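PDB 4RY8: periplasmic binding protein from Thermotoga lettingae TMO, which binds 5-methylthioribose and probably serves as the solute-binding component of a transporter for this sugar. Local coordinates for residues C[66-71]-C[89-94]; C[83-88]-C[102-107]. All coordinates share one frame; numbering follows the deposited sequence.

In the fold
Contacts 1 and 2 share helix 82-94 of one lobe of the binding protein, with their centres about 13 Å apart. Contact 2 uses the part of this helix nearer its start and contact 1 its last turns, and their four segments alternate along the chain. They meet where I89 CD1 lies 3.9 Å from L104 CD2, and where I68 CD1 packs 3.5 Å from K88 O. Contact 2 continues directly into the sugar site, since the segment 102-107 begins with the pocket residues F102 and D103. Contact 1 is packing between helices at the outer part of the lobe and does not include a pocket residue.

Contact 1 (C[66-71]-C[89-94]); sequences NFITQR and IKEALD
Two helices run side by side in the same direction, nearest at I68 and A92, whose CA atoms are 6.1 Å apart. R71, following helix 57-69, leaves helical geometry with a positive phi of 47° in a Schellman motif, and its N bonds back to I68 O at 2.7 Å. The segment 89-94 remains helical throughout, with L93 N and D94 N bonded to I89 O and K90 O.

The contact between them is small and rests mainly on I68. Its CG1 branch lies anti to the carbonyl carbon (chi1 -71°) and is extended beyond that, which carries CD1 across the gap to 3.9 Å from A92 CB. The same methyl comes 4.0 Å from A92 N, so CD1 touches the main chain at A92 as well as the alanine methyl. The other branch, CG2, faces the carboxylate of E91, with OE2 4.1 Å away; this is loose contact at the margin. E91 is stretched out, and its OE1 is held in a salt bridge with K88 one turn earlier on the same helix.

As neighbouring helices of an alpha/beta lobe of the periplasmic binding protein fold, both cover one face of its parallel sheet: F67 turns inward onto strands 17-22 and 47-52, Q70 O accepts a hydrogen bond from R17, and I89 and L93 pack on the loop that follows strand 98-102.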
loop_
_atom_site.group_PDB
_atom_site.type_symbol
_atom_site.label_atom_id
_atom_site.label_comp_id
_atom_site.label_asym_id
_atom_site.label_seq_id
_atom_site.Cartn_x
_atom_site.Cartn_y
_atom_site.Cartn_z
ATOM N N ASN C 66 -10.983 -7.753 35.755
ATOM C CA ASN C 66 -12.166 -8.548 36.154
ATOM C C ASN C 66 -12.142 -9.854 35.385
ATOM O O ASN C 66 -12.386 -10.907 35.960
ATOM C CB ASN C 66 -13.503 -7.827 35.867
ATOM C CG ASN C 66 -13.677 -6.556 36.690
ATOM O OD1 ASN C 66 -14.505 -5.693 36.370
ATOM N ND2 ASN C 66 -12.883 -6.428 37.747
ATOM N N PHE C 67 -11.830 -9.793 34.089
ATOM C CA PHE C 67 -11.835 -11.021 33.288
ATOM C C PHE C 67 -10.697 -11.975 33.667
ATOM O O PHE C 67 -10.863 -13.210 33.587
ATOM C CB PHE C 67 -11.883 -10.704 31.791
ATOM C CG PHE C 67 -13.209 -10.153 31.352
ATOM C CD1 PHE C 67 -14.384 -10.848 31.624
ATOM C CD2 PHE C 67 -13.299 -8.932 30.704
ATOM C CE1 PHE C 67 -15.611 -10.349 31.239
ATOM C CE2 PHE C 67 -14.525 -8.424 30.317
ATOM C CZ PHE C 67 -15.679 -9.130 30.595
ATOM N N ILE C 68 -9.561 -11.417 34.105
ATOM C CA ILE C 68 -8.446 -12.241 34.610
ATOM C C ILE C 68 -8.892 -13.023 35.846
ATOM O O ILE C 68 -8.783 -14.263 35.894
ATOM C CB ILE C 68 -7.175 -11.408 34.906
ATOM C CG1 ILE C 68 -6.548 -10.958 33.591
ATOM C CG2 ILE C 68 -6.161 -12.246 35.663
ATOM C CD1 ILE C 68 -5.454 -9.909 33.695
ATOM N N THR C 69 -9.440 -12.297 36.813
ATOM C CA THR C 69 -10.000 -12.896 38.031
ATOM C C THR C 69 -11.007 -13.996 37.724
ATOM O O THR C 69 -10.937 -15.073 38.302
ATOM C CB THR C 69 -10.677 -11.823 38.880
ATOM O OG1 THR C 69 -9.699 -10.831 39.204
ATOM C CG2 THR C 69 -11.255 -12.425 40.169
ATOM N N GLN C 70 -11.928 -13.728 36.802
ATOM C CA GLN C 70 -12.888 -14.754 36.358
ATOM C C GLN C 70 -12.223 -15.941 35.616
ATOM O O GLN C 70 -12.900 -16.941 35.313
ATOM C CB GLN C 70 -13.958 -14.111 35.467
ATOM C CG GLN C 70 -14.807 -13.038 36.165
ATOM C CD GLN C 70 -15.707 -12.299 35.190
ATOM O OE1 GLN C 70 -16.163 -12.882 34.201
ATOM N NE2 GLN C 70 -15.955 -11.006 35.445
ATOM N N ARG C 71 -10.920 -15.824 35.311
ATOM C CA ARG C 71 -10.184 -16.839 34.563
ATOM C C ARG C 71 -10.979 -17.268 33.317
ATOM O O ARG C 71 -11.270 -18.444 33.128
ATOM C CB ARG C 71 -9.889 -18.097 35.398
ATOM C CG ARG C 71 -9.508 -17.890 36.860
ATOM C CD ARG C 71 -10.013 -19.077 37.683
ATOM N NE ARG C 71 -9.524 -19.096 39.056
ATOM C CZ ARG C 71 -9.862 -20.016 39.961
ATOM N NH1 ARG C 71 -10.690 -21.006 39.636
ATOM N NH2 ARG C 71 -9.364 -19.955 41.195
ATOM N N ILE C 89 -1.983 -7.384 30.115
ATOM C CA ILE C 89 -1.810 -8.377 29.044
ATOM C C ILE C 89 -0.782 -9.431 29.457
ATOM O O ILE C 89 -1.037 -10.627 29.322
ATOM C CB ILE C 89 -1.435 -7.721 27.687
ATOM C CG1 ILE C 89 -2.632 -7.005 27.087
ATOM C CG2 ILE C 89 -1.003 -8.746 26.651
ATOM C CD1 ILE C 89 -2.281 -6.068 25.949
ATOM N N LYS C 90 0.365 -9.009 30.000
ATOM C CA LYS C 90 1.403 -9.960 30.406
ATOM C C LYS C 90 0.927 -10.837 31.541
ATOM O O LYS C 90 1.160 -12.055 31.521
ATOM C CB LYS C 90 2.689 -9.263 30.821
ATOM C CG LYS C 90 3.359 -8.506 29.693
ATOM C CD LYS C 90 4.151 -9.396 28.740
ATOM C CE LYS C 90 5.184 -8.546 27.998
ATOM N NZ LYS C 90 5.875 -9.260 26.888
ATOM N N GLU C 91 0.273 -10.230 32.541
ATOM C CA GLU C 91 -0.309 -10.999 33.631
ATOM C C GLU C 91 -1.257 -12.077 33.116
ATOM O O GLU C 91 -1.142 -13.255 33.492
ATOM C CB GLU C 91 -1.073 -10.093 34.574
ATOM C CG GLU C 91 -1.676 -10.844 35.738
ATOM C CD GLU C 91 -2.275 -9.926 36.780
ATOM O OE1 GLU C 91 -2.022 -8.698 36.729
ATOM O OE2 GLU C 91 -3.008 -10.442 37.647
ATOM N N ALA C 92 -2.195 -11.662 32.271
ATOM C CA ALA C 92 -3.139 -12.576 31.671
ATOM C C ALA C 92 -2.433 -13.764 31.014
ATOM O O ALA C 92 -2.757 -14.900 31.306
ATOM C CB ALA C 92 -4.023 -11.851 30.683
ATOM N N LEU C 93 -1.462 -13.479 30.150
ATOM C CA LEU C 93 -0.651 -14.514 29.498
ATOM C C LEU C 93 -0.003 -15.490 30.463
ATOM O O LEU C 93 -0.051 -16.705 30.246
ATOM C CB LEU C 93 0.419 -13.868 28.610
ATOM C CG LEU C 93 -0.075 -13.059 27.427
ATOM C CD1 LEU C 93 1.075 -12.253 26.848
ATOM C CD2 LEU C 93 -0.729 -13.967 26.395
ATOM N N ASP C 94 0.569 -14.974 31.550
ATOM C CA ASP C 94 1.159 -15.814 32.566
ATOM C C ASP C 94 0.160 -16.737 33.283
ATOM O O ASP C 94 0.530 -17.809 33.746
ATOM C CB ASP C 94 1.839 -14.964 33.653
ATOM C CG ASP C 94 3.071 -14.268 33.161
ATOM O OD1 ASP C 94 3.589 -14.602 32.069
ATOM O OD2 ASP C 94 3.537 -13.375 33.883
#

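Contact 2 (C[83-88]-C[102-107]). With SR1 (5-S-methyl-5-thio-alpha-D-ribofuranose), chain G.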
loop_
_atom_site.group_PDB
_atom_site.type_symbol
_atom_site.label_atom_id
_atom_site.label_comp_id
_atom_site.label_asym_id
_atom_site.label_seq_id
_atom_site.Cartn_x
_atom_site.Cartn_y
_atom_site.Cartn_z
ATOM N N ASP C 83 0.749 1.363 26.576
ATOM C CA ASP C 83 1.419 1.599 27.843
ATOM C C ASP C 83 0.499 1.238 29.000
ATOM O O ASP C 83 0.869 0.445 29.867
ATOM C CB ASP C 83 1.966 2.994 28.003
ATOM C CG ASP C 83 2.227 3.315 29.453
ATOM O OD1 ASP C 83 3.302 2.956 29.980
ATOM O OD2 ASP C 83 1.324 3.888 30.090
ATOM N N PRO C 84 -0.730 1.787 29.017
ATOM C CA PRO C 84 -1.583 1.427 30.181
ATOM C C PRO C 84 -1.882 -0.097 30.271
ATOM O O PRO C 84 -1.912 -0.667 31.335
ATOM C CB PRO C 84 -2.866 2.220 29.927
ATOM C CG PRO C 84 -2.443 3.342 29.037
ATOM C CD PRO C 84 -1.317 2.840 28.177
ATOM N N LEU C 85 -2.058 -0.741 29.139
ATOM C CA LEU C 85 -2.555 -2.124 29.105
ATOM C C LEU C 85 -1.510 -3.265 29.183
ATOM O O LEU C 85 -1.863 -4.405 29.527
ATOM C CB LEU C 85 -3.394 -2.302 27.846
ATOM C CG LEU C 85 -4.602 -1.376 27.657
ATOM C CD1 LEU C 85 -5.432 -1.802 26.455
ATOM C CD2 LEU C 85 -5.473 -1.334 28.894
ATOM N N MET C 86 -0.245 -2.965 28.895
ATOM C CA MET C 86 0.793 -3.996 28.708
ATOM C C MET C 86 0.912 -4.956 29.890
ATOM O O MET C 86 1.022 -6.152 29.658
ATOM C CB MET C 86 2.178 -3.363 28.412
ATOM C CG MET C 86 3.018 -4.007 27.306
ATOM S SD MET C 86 2.141 -4.640 25.853
ATOM C CE MET C 86 2.098 -6.354 26.349
ATOM N N PRO C 87 0.897 -4.443 31.141
ATOM C CA PRO C 87 1.057 -5.331 32.311
ATOM C C PRO C 87 -0.144 -6.252 32.573
ATOM O O PRO C 87 0.022 -7.382 33.028
ATOM C CB PRO C 87 1.265 -4.347 33.488
ATOM C CG PRO C 87 1.649 -3.046 32.863
ATOM C CD PRO C 87 0.945 -3.019 31.535
ATOM N N LYS C 88 -1.343 -5.756 32.319
ATOM C CA LYS C 88 -2.542 -6.580 32.365
ATOM C C LYS C 88 -2.476 -7.702 31.311
ATOM O O LYS C 88 -2.818 -8.832 31.618
ATOM C CB LYS C 88 -3.797 -5.725 32.156
ATOM C CG LYS C 88 -4.058 -4.737 33.287
ATOM C CD LYS C 88 -4.572 -5.453 34.527
ATOM C CE LYS C 88 -3.729 -5.162 35.758
ATOM N NZ LYS C 88 -3.713 -6.365 36.643
ATOM N N PHE C 102 -7.257 -6.559 18.477
ATOM C CA PHE C 102 -7.725 -5.862 17.304
ATOM C C PHE C 102 -7.290 -4.457 17.539
ATOM O O PHE C 102 -7.675 -3.865 18.546
ATOM C CB PHE C 102 -9.245 -5.924 17.143
ATOM C CG PHE C 102 -9.754 -5.081 15.991
ATOM C CD1 PHE C 102 -9.201 -5.211 14.721
ATOM C CD2 PHE C 102 -10.749 -4.152 16.176
ATOM C CE1 PHE C 102 -9.628 -4.420 13.681
ATOM C CE2 PHE C 102 -11.197 -3.348 15.125
ATOM C CZ PHE C 102 -10.621 -3.484 13.882
ATOM N N ASP C 103 -6.488 -3.917 16.640
ATOM C CA ASP C 103 -6.125 -2.506 16.711
ATOM C C ASP C 103 -5.333 -2.151 17.944
ATOM O O ASP C 103 -5.484 -1.054 18.498
ATOM C CB ASP C 103 -7.346 -1.585 16.589
ATOM C CG ASP C 103 -7.798 -1.368 15.138
ATOM O OD1 ASP C 103 -7.092 -1.765 14.203
ATOM O OD2 ASP C 103 -8.853 -0.725 14.945
ATOM N N LEU C 104 -4.445 -3.061 18.363
ATOM C CA LEU C 104 -3.447 -2.700 19.430
ATOM C C LEU C 104 -2.182 -3.463 19.164
ATOM O O LEU C 104 -2.203 -4.712 19.088
ATOM C CB LEU C 104 -3.985 -3.126 20.796
ATOM C CG LEU C 104 -3.032 -2.901 21.998
ATOM C CD1 LEU C 104 -2.947 -1.416 22.140
ATOM C CD2 LEU C 104 -3.569 -3.544 23.248
ATOM N N VAL C 105 -1.066 -2.741 19.119
ATOM C CA VAL C 105 0.223 -3.307 18.792
ATOM C C VAL C 105 0.851 -3.863 20.064
ATOM O O VAL C 105 1.024 -3.138 21.021
ATOM C CB VAL C 105 1.135 -2.215 18.191
ATOM C CG1 VAL C 105 2.577 -2.707 18.059
ATOM C CG2 VAL C 105 0.565 -1.738 16.869
ATOM N N VAL C 106 1.173 -5.151 20.109
ATOM C CA VAL C 106 1.839 -5.692 21.330
ATOM C C VAL C 106 3.123 -6.462 21.033
ATOM O O VAL C 106 3.154 -7.378 20.196
ATOM C CB VAL C 106 0.844 -6.499 22.219
ATOM C CG1 VAL C 106 -0.144 -7.239 21.366
ATOM C CG2 VAL C 106 1.546 -7.468 23.163
ATOM N N ASP C 107 4.178 -6.087 21.765
ATOM C CA ASP C 107 5.507 -6.686 21.658
ATOM C C ASP C 107 5.569 -8.026 22.382
ATOM O O ASP C 107 6.294 -8.174 23.344
ATOM C CB ASP C 107 6.564 -5.725 22.268
ATOM C CG ASP C 107 8.010 -6.248 22.156
ATOM O OD1 ASP C 107 8.296 -7.135 21.335
ATOM O OD2 ASP C 107 8.878 -5.744 22.894
HETATM C CS SR1 G . -11.349 5.635 17.116
HETATM S S SR1 G . -10.415 4.459 16.165
HETATM C C5 SR1 G . -11.640 4.334 14.839
HETATM C C4 SR1 G . -11.189 3.355 13.758
HETATM O O4 SR1 G . -10.984 2.137 14.395
HETATM C C1 SR1 G . -11.493 1.039 13.612
HETATM O O1 SR1 G . -10.410 0.246 13.259
HETATM C C2 SR1 G . -12.182 1.579 12.369
HETATM O O2 SR1 G . -11.571 1.283 11.083
HETATM C C3 SR1 G . -12.198 3.069 12.652
HETATM O O3 SR1 G . -11.884 3.806 11.479
#
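M86 and V106 form the tightest part of this contact, within a beta-alpha-beta crossover of the periplasmic binding protein fold: strand 74-78 leads into helix 82-94, which returns the chain to strand 98-102, and the loop after that strand packs against the helix. M86 has the largest surface buried here. Its chain bends at both chi2 (37°) and chi3 (-99°), folding the thioether over so that CE presses on V106 CG2 at 3.4 Å, closer than usual for two carbons, with SD 3.9 Å from the same methyl. V106 offers that methyl by placing CG2 anti to its backbone N. Its main chain is fixed from elsewhere, N by E113 OE2 and O by K277 NZ. The helix is kinked just beyond M86, where P87 has no amide hydrogen to give.

L104 supplies the second hydrophobic point. Its CD2 meets L85 CD1 at 4.1 Å, the two side chains crossing obliquely, and both also touch I77 of strand 74-78. Both meetings across the segments, L85 with L104 and M86 with V106, are between apolar side chains.

At the other end of the loop segment lies the sugar site. The bond from sugar O1 to D103 OD2 is very short, 2.5 Å, and H79, Q116, R153 and D231 also hydrogen-bond the sugar. An alanine here in place of D103 would remove the carboxylate, and the anomeric hydroxyl would probably be left without this partner and be held less firmly in the pocket. F102 approaches the same hydroxyl obliquely, CZ 3.8 Å from O1, while D103 sets its carboxyl carbon CG 3.7 Å above the centre of the F102 ring.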